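Local coordinates for protein Mn transporter subunit (Synechocystis sp. PCC 6803, PDB 3UJP) that binds manganese(II) and probably delivers it to a membrane ABC permease for uptake into the cyanobacterial cell, at residues A[31-36]-A[54-59]; A[42-47]-A[141-146]; A[132-137]-A[285-290]. All blocks are in the same frame, centred on the assembly; numbering follows the deposited sequence.

Interaction 1 (A[31-36]-A[54-59]); sequences KKKVLT and VVESIT
Val34 and Thr36 of the inner strand alternate with Val54 and Glu56 of the neighbouring strand, and Ile58 just past it, in parallel beta pairing. Val34 receives and gives: its N-H goes to Val54 O (3.2 Å) and its O accepts Glu56 N at 3.0 Å. Two residues on, Thr36 N reaches Glu56 O at 2.8 Å, and Thr36 O takes the N-H of Ile58. Longer CA-H...O contacts fill in between, as from Ser57 CA to Thr36 O. Thr36 adds a weak bond of its own from OG1 to Glu56 O (3.3 Å), because chi1 of 49° sets the hydroxyl between the backbone N and the carbonyl carbon.

The pairing closes a beta-alpha-beta unit in which helix 39-49 links strands 33-36 and 54-57. Strand 54-57 is the outermost on this side of a four-stranded parallel sheet, and strand 83-86 flanks 33-36 on its other side. Val34, Thr36, Val55 and Ser57 share one face of the sheet; there Thr36 touches Leu41 and Ala42 of the crossover helix and Val55 touches Val45. Beta-branched residues suit an extended strand, and threonine and serine remain small where a helix must lie close.

Charged groups meet on the other face. Glu56 has CG anti to the backbone N (chi1 -171°) and a straight chain beyond, which carries OE1 to 3.5 Å from Lys33 NZ in a long salt bridge. Its OE2 pairs with Arg60, so each carboxylate oxygen has a cationic partner, which would probably favour the charged form. The bent Lys33 chain passes obliquely over Val54, CG to CG1 at 4.1 Å.

Apolar packing on that face comes from Leu35, lying alongside Glu56 and pointing the same way, with CD1 at 3.9 Å from Glu56 CB.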
loop_
_atom_site.group_PDB
_atom_site.type_symbol
_atom_site.label_atom_id
_atom_site.label_comp_id
_atom_site.label_asym_id
_atom_site.label_seq_id
_atom_site.Cartn_x
_atom_site.Cartn_y
_atom_site.Cartn_z
ATOM N N LYS A 31 2.288 7.514 6.614
ATOM C CA LYS A 31 1.327 6.902 7.522
ATOM C C LYS A 31 1.985 5.978 8.540
ATOM O O LYS A 31 3.041 5.400 8.278
ATOM C CB LYS A 31 0.273 6.135 6.721
ATOM C CG LYS A 31 0.098 6.628 5.294
ATOM C CD LYS A 31 -1.019 5.879 4.585
ATOM C CE LYS A 31 -0.469 4.754 3.724
ATOM N NZ LYS A 31 -1.552 4.021 3.011
ATOM N N LYS A 32 1.356 5.841 9.702
ATOM C CA LYS A 32 1.888 4.972 10.779
ATOM C C LYS A 32 2.123 3.521 10.295
ATOM O O LYS A 32 1.717 3.158 9.200
ATOM C CB LYS A 32 1.009 4.997 12.047
ATOM C CG LYS A 32 0.929 6.347 12.763
ATOM C CD LYS A 32 2.318 6.926 13.086
ATOM C CE LYS A 32 2.208 8.285 13.813
ATOM N NZ LYS A 32 3.559 8.902 14.039
ATOM N N LYS A 33 2.794 2.694 11.082
ATOM C CA LYS A 33 3.006 1.314 10.657
ATOM C C LYS A 33 2.545 0.318 11.721
ATOM O O LYS A 33 3.055 0.316 12.833
ATOM C CB LYS A 33 4.467 1.081 10.288
ATOM C CG LYS A 33 4.680 0.707 8.821
ATOM C CD LYS A 33 5.116 -0.769 8.648
ATOM C CE LYS A 33 6.543 -1.024 9.203
ATOM N NZ LYS A 33 6.982 -2.450 9.057
ATOM N N VAL A 34 1.575 -0.527 11.382
ATOM C CA VAL A 34 0.988 -1.437 12.365
ATOM C C VAL A 34 1.266 -2.896 12.023
ATOM O O VAL A 34 1.066 -3.324 10.885
ATOM C CB VAL A 34 -0.527 -1.212 12.507
ATOM C CG1 VAL A 34 -1.120 -2.202 13.468
ATOM C CG2 VAL A 34 -0.791 0.177 12.984
ATOM N N LEU A 35 1.712 -3.664 13.010
ATOM C CA LEU A 35 2.114 -5.048 12.762
ATOM C C LEU A 35 1.227 -6.047 13.513
ATOM O O LEU A 35 0.916 -5.844 14.694
ATOM C CB LEU A 35 3.579 -5.254 13.151
ATOM C CG LEU A 35 4.309 -6.180 12.188
ATOM C CD1 LEU A 35 4.595 -5.433 10.870
ATOM C CD2 LEU A 35 5.591 -6.750 12.803
ATOM N N THR A 36 0.796 -7.107 12.834
ATOM C CA THR A 36 0.019 -8.140 13.516
ATOM C C THR A 36 0.608 -9.528 13.342
ATOM O O THR A 36 1.220 -9.849 12.324
ATOM C CB THR A 36 -1.482 -8.160 13.125
ATOM O OG1 THR A 36 -1.627 -8.143 11.702
ATOM C CG2 THR A 36 -2.186 -6.969 13.699
ATOM N N VAL A 54 -0.894 1.447 7.672
ATOM C CA VAL A 54 -0.446 0.395 6.770
ATOM C C VAL A 54 -0.202 -0.877 7.554
ATOM O O VAL A 54 0.777 -0.997 8.291
ATOM C CB VAL A 54 0.778 0.800 5.895
ATOM C CG1 VAL A 54 1.525 1.967 6.491
ATOM C CG2 VAL A 54 1.694 -0.400 5.647
ATOM N N VAL A 55 -1.132 -1.813 7.403
ATOM C CA VAL A 55 -1.168 -2.985 8.237
ATOM C C VAL A 55 -0.414 -4.093 7.583
ATOM O O VAL A 55 -0.521 -4.288 6.369
ATOM C CB VAL A 55 -2.574 -3.450 8.400
ATOM C CG1 VAL A 55 -2.571 -4.702 9.237
ATOM C CG2 VAL A 55 -3.389 -2.344 9.029
ATOM N N GLU A 56 0.338 -4.834 8.382
ATOM C CA GLU A 56 1.120 -5.920 7.841
ATOM C C GLU A 56 1.146 -7.060 8.834
ATOM O O GLU A 56 0.929 -6.858 10.020
ATOM C CB GLU A 56 2.517 -5.412 7.559
ATOM C CG GLU A 56 3.407 -6.347 6.797
ATOM C CD GLU A 56 4.791 -5.737 6.607
ATOM O OE1 GLU A 56 4.991 -4.587 7.087
ATOM O OE2 GLU A 56 5.668 -6.400 5.988
ATOM N N SER A 57 1.390 -8.262 8.341
ATOM C CA SER A 57 1.404 -9.442 9.174
ATOM C C SER A 57 2.828 -9.977 9.354
ATOM O O SER A 57 3.688 -9.783 8.484
ATOM C CB SER A 57 0.566 -10.512 8.499
ATOM O OG SER A 57 0.279 -11.616 9.355
ATOM N N ILE A 58 3.078 -10.665 10.475
ATOM C CA ILE A 58 4.346 -11.373 10.671
ATOM C C ILE A 58 4.332 -12.648 9.820
ATOM O O ILE A 58 5.140 -12.822 8.882
ATOM C CB ILE A 58 4.595 -11.786 12.153
ATOM C CG1 ILE A 58 4.577 -10.593 13.108
ATOM C CG2 ILE A 58 5.914 -12.547 12.293
ATOM C CD1 ILE A 58 5.741 -9.752 13.002
ATOM N N THR A 59 3.412 -13.546 10.176
ATOM C CA THR A 59 3.276 -14.846 9.529
ATOM C C THR A 59 2.582 -14.657 8.192
ATOM O O THR A 59 1.564 -13.976 8.116
ATOM C CB THR A 59 2.392 -15.736 10.360
ATOM O OG1 THR A 59 1.099 -15.139 10.414
ATOM C CG2 THR A 59 2.915 -15.855 11.774
#

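Interaction 2 (A[42-47]-A[141-146]); sequences ADMVQN and VYVENI
The Tyr142 ring meets Met44 at an oblique angle, the sulfur SD lying 5.2 Å from the ring centroid and 34° off its normal. This is a Met-aromatic contact, supplemented by the methyl: Met44 CE rests against Tyr142 CB at 3.3 Å. Ile114 and Ala132 also touch the tyrosine side chain, while its hydroxyl is hydrogen-bonded to Asn87, so the phenol keeps a polar partner although buried.

A bend at the last torsion of Met44 (chi3 39°) turns CE toward the second helix, where it also meets Val143 CG1 at 3.9 Å and Ile146 CD1 at 4.1 Å. The unbranched, flexible methionine suits a place where one methyl must serve three neighbours. Beside it, Val45 CG1 packs against Ile146 CD1 at 3.6 Å, the two side chains crossing nearly at right angles. An alanine at Ile146 would probably leave Val45 CG1 and Met44 CE without their shared partner and open a gap between the helices.

Helix 39-49, whose Val45 also leans on Val55 and Thr36 of the sheet, thereby meets helix 136-153. The short segments cross at -55° with their axes 9.7 Å apart, a spacing that larger side chains fill. With only carbon and sulfur meeting here, shape and dispersion rather than directed polar bonds determine the fit.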
loop_
_atom_site.group_PDB
_atom_site.type_symbol
_atom_site.label_atom_id
_atom_site.label_comp_id
_atom_site.label_asym_id
_atom_site.label_seq_id
_atom_site.Cartn_x
_atom_site.Cartn_y
_atom_site.Cartn_z
ATOM N N ALA A 42 -4.663 -9.611 10.633
ATOM C CA ALA A 42 -4.235 -8.579 9.685
ATOM C C ALA A 42 -5.415 -7.988 8.899
ATOM O O ALA A 42 -5.464 -6.778 8.676
ATOM C CB ALA A 42 -3.121 -9.091 8.754
ATOM N N ASP A 43 -6.367 -8.846 8.509
ATOM C CA ASP A 43 -7.560 -8.439 7.760
ATOM C C ASP A 43 -8.568 -7.696 8.625
ATOM O O ASP A 43 -9.177 -6.746 8.170
ATOM C CB ASP A 43 -8.227 -9.648 7.122
ATOM C CG ASP A 43 -9.514 -9.290 6.404
ATOM O OD1 ASP A 43 -9.436 -8.725 5.291
ATOM O OD2 ASP A 43 -10.608 -9.574 6.949
ATOM N N MET A 44 -8.744 -8.140 9.865
ATOM C CA MET A 44 -9.570 -7.431 10.842
ATOM C C MET A 44 -9.073 -6.019 11.140
ATOM O O MET A 44 -9.877 -5.098 11.268
ATOM C CB MET A 44 -9.601 -8.167 12.167
ATOM C CG MET A 44 -10.152 -9.542 12.100
ATOM S SD MET A 44 -10.441 -10.180 13.768
ATOM C CE MET A 44 -11.071 -8.728 14.609
ATOM N N VAL A 45 -7.762 -5.829 11.295
ATOM C CA VAL A 45 -7.285 -4.480 11.577
ATOM C C VAL A 45 -7.268 -3.660 10.295
ATOM O O VAL A 45 -7.678 -2.497 10.293
ATOM C CB VAL A 45 -5.914 -4.424 12.303
ATOM C CG1 VAL A 45 -5.918 -5.307 13.532
ATOM C CG2 VAL A 45 -4.794 -4.808 11.385
ATOM N N GLN A 46 -6.823 -4.268 9.199
ATOM C CA GLN A 46 -6.832 -3.556 7.930
ATOM C C GLN A 46 -8.244 -3.032 7.674
ATOM O O GLN A 46 -8.440 -2.056 6.949
ATOM C CB GLN A 46 -6.313 -4.427 6.772
ATOM C CG GLN A 46 -6.728 -3.939 5.367
ATOM C CD GLN A 46 -5.898 -2.750 4.813
ATOM O OE1 GLN A 46 -5.648 -1.745 5.498
ATOM N NE2 GLN A 46 -5.488 -2.867 3.543
ATOM N N ASN A 47 -9.228 -3.665 8.306
ATOM C CA ASN A 47 -10.598 -3.245 8.118
ATOM C C ASN A 47 -11.036 -2.082 8.984
ATOM O O ASN A 47 -12.000 -1.426 8.643
ATOM C CB ASN A 47 -11.575 -4.423 8.165
ATOM C CG ASN A 47 -11.988 -4.869 6.767
ATOM O OD1 ASN A 47 -12.673 -4.125 6.069
ATOM N ND2 ASN A 47 -11.553 -6.066 6.345
ATOM N N VAL A 141 -15.491 -7.354 20.191
ATOM C CA VAL A 141 -14.560 -6.805 21.153
ATOM C C VAL A 141 -13.134 -6.736 20.564
ATOM O O VAL A 141 -12.332 -5.858 20.906
ATOM C CB VAL A 141 -14.607 -7.587 22.450
ATOM C CG1 VAL A 141 -16.022 -7.639 22.954
ATOM C CG2 VAL A 141 -14.143 -8.963 22.214
ATOM N N TYR A 142 -12.814 -7.657 19.668
ATOM C CA TYR A 142 -11.556 -7.568 18.942
ATOM C C TYR A 142 -11.500 -6.219 18.251
ATOM O O TYR A 142 -10.563 -5.449 18.441
ATOM C CB TYR A 142 -11.494 -8.665 17.893
ATOM C CG TYR A 142 -10.929 -9.969 18.389
ATOM C CD1 TYR A 142 -9.563 -10.206 18.341
ATOM C CD2 TYR A 142 -11.751 -10.967 18.897
ATOM C CE1 TYR A 142 -9.020 -11.395 18.782
ATOM C CE2 TYR A 142 -11.210 -12.180 19.347
ATOM C CZ TYR A 142 -9.839 -12.385 19.280
ATOM O OH TYR A 142 -9.260 -13.565 19.718
ATOM N N VAL A 143 -12.543 -5.925 17.476
ATOM C CA VAL A 143 -12.573 -4.746 16.604
ATOM C C VAL A 143 -12.613 -3.462 17.399
ATOM O O VAL A 143 -12.161 -2.427 16.941
ATOM C CB VAL A 143 -13.775 -4.743 15.621
ATOM C CG1 VAL A 143 -13.913 -6.078 14.912
ATOM C CG2 VAL A 143 -15.065 -4.399 16.356
ATOM N N GLU A 144 -13.169 -3.514 18.594
ATOM C CA GLU A 144 -13.243 -2.295 19.354
ATOM C C GLU A 144 -11.874 -1.955 19.878
ATOM O O GLU A 144 -11.458 -0.796 19.820
ATOM C CB GLU A 144 -14.184 -2.439 20.522
ATOM C CG GLU A 144 -13.993 -1.327 21.524
ATOM C CD GLU A 144 -14.605 -0.032 21.060
ATOM O OE1 GLU A 144 -15.109 0.001 19.909
ATOM O OE2 GLU A 144 -14.592 0.943 21.842
ATOM N N ASN A 145 -11.169 -2.965 20.392
ATOM C CA ASN A 145 -9.828 -2.736 20.968
ATOM C C ASN A 145 -8.811 -2.289 19.932
ATOM O O ASN A 145 -7.848 -1.600 20.250
ATOM C CB ASN A 145 -9.311 -3.972 21.711
ATOM C CG ASN A 145 -10.198 -4.370 22.881
ATOM O OD1 ASN A 145 -10.771 -3.518 23.567
ATOM N ND2 ASN A 145 -10.318 -5.669 23.110
ATOM N N ILE A 146 -9.033 -2.709 18.692
ATOM C CA ILE A 146 -8.270 -2.233 17.553
ATOM C C ILE A 146 -8.567 -0.765 17.347
ATOM O O ILE A 146 -7.699 -0.002 16.909
ATOM C CB ILE A 146 -8.694 -2.940 16.278
ATOM C CG1 ILE A 146 -8.382 -4.441 16.353
ATOM C CG2 ILE A 146 -8.015 -2.306 15.113
ATOM C CD1 ILE A 146 -9.036 -5.278 15.260
#

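Interaction 3 (A[132-137]-A[285-290]); sequences AWMSPR and LDLLEY
Met134 lays its sulfur against one branch of Leu287, with SD 3.5 Å from CD2, and its CE methyl touches the same branch at 3.9 Å. The methionine chain is bent at both chi2 (-55°) and chi3 (-86°), which folds the thioether toward the helix instead of letting it run out straight, and the two side chains cross at about a right angle. Leu287, with CG anti to its backbone N, also touches Val281, so it packs against both the turn and a neighbouring loop.

Leu288 takes the next place on the helix and runs antiparallel alongside the Met134 side chain. Its CD2 reaches SD at 4.2 Å and also lies against the backbone, 4.0 Å from Met134 O. The other branch, CD1, is 4.2 Å from Pro136 CG. A leucine suits this place because its forked end can cover a turn and a helix start at once.

The first partner is a type I turn from Ala132 to Ser135 that leads into helix 136-153. Ser135 occupies the N-cap position, though its hydroxyl bonds to Asp206 instead of capping; Pro136, which has no N-H to give, fits the first turn. The turn directly follows His131, a manganese ligand, and the Trp133 ring meets that histidine and Phe38, with its side chain about 5 Å from the metal. Met134 also touches Val271, next to the ligand Asp272.

Helix 284-296 thus packs on Met134 and Pro136, while the second subunit, another copy of this protein, packs on Leu285 and Asp286. Apolar groups and the thioether carry the contact, so the turn meets the helix through burial and shape; its polar bonds include its own Ser135 N to Ala132 O and the link to Asp206.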
loop_
_atom_site.group_PDB
_atom_site.type_symbol
_atom_site.label_atom_id
_atom_site.label_comp_id
_atom_site.label_asym_id
_atom_site.label_seq_id
_atom_site.Cartn_x
_atom_site.Cartn_y
_atom_site.Cartn_z
ATOM N N ALA A 132 -10.681 -17.275 19.771
ATOM C CA ALA A 132 -11.860 -16.525 20.187
ATOM C C ALA A 132 -12.463 -15.747 19.023
ATOM O O ALA A 132 -13.682 -15.628 18.910
ATOM C CB ALA A 132 -11.515 -15.585 21.332
ATOM N N TRP A 133 -11.601 -15.218 18.159
ATOM C CA TRP A 133 -12.056 -14.446 17.009
ATOM C C TRP A 133 -13.109 -15.193 16.214
ATOM O O TRP A 133 -13.842 -14.579 15.463
ATOM C CB TRP A 133 -10.882 -14.065 16.099
ATOM C CG TRP A 133 -10.251 -15.241 15.500
ATOM C CD1 TRP A 133 -10.658 -15.886 14.397
ATOM C CD2 TRP A 133 -9.100 -15.947 15.984
ATOM N NE1 TRP A 133 -9.832 -16.961 14.139
ATOM C CE2 TRP A 133 -8.868 -17.018 15.103
ATOM C CE3 TRP A 133 -8.244 -15.768 17.065
ATOM C CZ2 TRP A 133 -7.823 -17.918 15.268
ATOM C CZ3 TRP A 133 -7.190 -16.653 17.224
ATOM C CH2 TRP A 133 -6.988 -17.717 16.326
ATOM N N MET A 134 -13.182 -16.511 16.382
ATOM C CA MET A 134 -14.150 -17.348 15.677
ATOM C C MET A 134 -15.558 -17.147 16.202
ATOM O O MET A 134 -16.492 -17.829 15.785
ATOM C CB MET A 134 -13.798 -18.817 15.859
ATOM C CG MET A 134 -12.572 -19.199 15.135
ATOM S SD MET A 134 -12.776 -18.751 13.415
ATOM C CE MET A 134 -13.624 -20.236 12.876
ATOM N N SER A 135 -15.711 -16.233 17.145
ATOM C CA SER A 135 -17.019 -15.936 17.677
ATOM C C SER A 135 -17.325 -14.464 17.409
ATOM O O SER A 135 -16.756 -13.592 18.079
ATOM C CB SER A 135 -17.041 -16.255 19.179
ATOM O OG SER A 135 -18.290 -15.920 19.787
ATOM N N PRO A 136 -18.211 -14.185 16.419
ATOM C CA PRO A 136 -18.571 -12.830 15.964
ATOM C C PRO A 136 -18.991 -11.956 17.115
ATOM O O PRO A 136 -18.588 -10.806 17.139
ATOM C CB PRO A 136 -19.760 -13.060 15.048
ATOM C CG PRO A 136 -19.594 -14.440 14.549
ATOM C CD PRO A 136 -18.971 -15.219 15.694
ATOM N N ARG A 137 -19.771 -12.479 18.057
ATOM C CA ARG A 137 -19.996 -11.754 19.309
ATOM C C ARG A 137 -18.649 -11.262 19.860
ATOM O O ARG A 137 -18.492 -10.083 20.183
ATOM C CB ARG A 137 -20.761 -12.615 20.335
ATOM C CG ARG A 137 -21.808 -13.573 19.694
ATOM C CD ARG A 137 -23.217 -13.582 20.359
ATOM N NE ARG A 137 -24.132 -14.518 19.678
ATOM C CZ ARG A 137 -25.412 -14.277 19.367
ATOM N NH1 ARG A 137 -26.112 -15.218 18.739
ATOM N NH2 ARG A 137 -25.995 -13.116 19.670
ATOM N N LEU A 285 -14.336 -11.847 7.333
ATOM C CA LEU A 285 -15.759 -12.049 7.076
ATOM C C LEU A 285 -15.996 -13.261 6.155
ATOM O O LEU A 285 -16.714 -14.165 6.525
ATOM C CB LEU A 285 -16.394 -10.773 6.524
ATOM C CG LEU A 285 -17.023 -9.799 7.525
ATOM C CD1 LEU A 285 -16.512 -10.047 8.911
ATOM C CD2 LEU A 285 -16.793 -8.368 7.146
ATOM N N ASP A 286 -15.376 -13.323 4.983
ATOM C CA ASP A 286 -15.458 -14.555 4.193
ATOM C C ASP A 286 -15.145 -15.806 5.022
ATOM O O ASP A 286 -15.747 -16.836 4.797
ATOM C CB ASP A 286 -14.552 -14.521 2.940
ATOM C CG ASP A 286 -14.941 -13.424 1.944
ATOM O OD1 ASP A 286 -14.016 -12.711 1.494
ATOM O OD2 ASP A 286 -16.144 -13.274 1.604
ATOM N N LEU A 287 -14.209 -15.723 5.969
ATOM C CA LEU A 287 -13.841 -16.896 6.780
ATOM C C LEU A 287 -15.002 -17.430 7.587
ATOM O O LEU A 287 -15.300 -18.607 7.513
ATOM C CB LEU A 287 -12.643 -16.643 7.717
ATOM C CG LEU A 287 -12.205 -17.779 8.681
ATOM C CD1 LEU A 287 -10.684 -17.898 8.752
ATOM C CD2 LEU A 287 -12.791 -17.666 10.102
ATOM N N LEU A 288 -15.656 -16.581 8.371
ATOM C CA LEU A 288 -16.848 -17.037 9.077
ATOM C C LEU A 288 -17.925 -17.571 8.086
ATOM O O LEU A 288 -18.244 -18.747 8.134
ATOM C CB LEU A 288 -17.373 -15.957 10.006
ATOM C CG LEU A 288 -16.300 -15.441 10.952
ATOM C CD1 LEU A 288 -16.672 -14.051 11.491
ATOM C CD2 LEU A 288 -16.001 -16.458 12.078
ATOM N N GLU A 289 -18.453 -16.742 7.180
ATOM C CA GLU A 289 -19.327 -17.251 6.111
ATOM C C GLU A 289 -18.913 -18.659 5.605
ATOM O O GLU A 289 -19.671 -19.611 5.719
ATOM C CB GLU A 289 -19.394 -16.286 4.909
ATOM C CG GLU A 289 -20.298 -15.049 5.016
ATOM C CD GLU A 289 -20.726 -14.516 3.623
ATOM O OE1 GLU A 289 -20.451 -15.194 2.601
ATOM O OE2 GLU A 289 -21.338 -13.423 3.535
ATOM N N TYR A 290 -17.723 -18.784 5.026
ATOM C CA TYR A 290 -17.254 -20.072 4.507
ATOM C C TYR A 290 -17.367 -21.183 5.546
ATOM O O TYR A 290 -17.997 -22.206 5.307
ATOM C CB TYR A 290 -15.789 -19.984 4.038
ATOM C CG TYR A 290 -15.277 -21.234 3.332
ATOM C CD1 TYR A 290 -15.649 -21.515 2.019
ATOM C CD2 TYR A 290 -14.428 -22.124 3.968
ATOM C CE1 TYR A 290 -15.192 -22.642 1.362
ATOM C CE2 TYR A 290 -13.957 -23.254 3.313
ATOM C CZ TYR A 290 -14.351 -23.512 2.011
ATOM O OH TYR A 290 -13.893 -24.640 1.361
#

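From the N terminus, strand 33-36 leads into helix 39-49 and on to strand 54-57, and interaction 1 closes this short loop. Interaction 2 starts within that loop, at 42-47, and closes a much longer one at 141-146, so the two cross; they touch where Val55 meets Val45, joining sheet to helix layer. Interaction 3 opens at 132-137, just before interaction 2 closes, and ends at 285-290 near the C terminus, so these also cross. Both use helix 136-153, and Tyr142 of one reaches the turn of the other. Interactions 1 and 3 follow in series without touching. Together they tie the N-terminal sheet, through two helices, to the metal-site turn and the C-terminal helix.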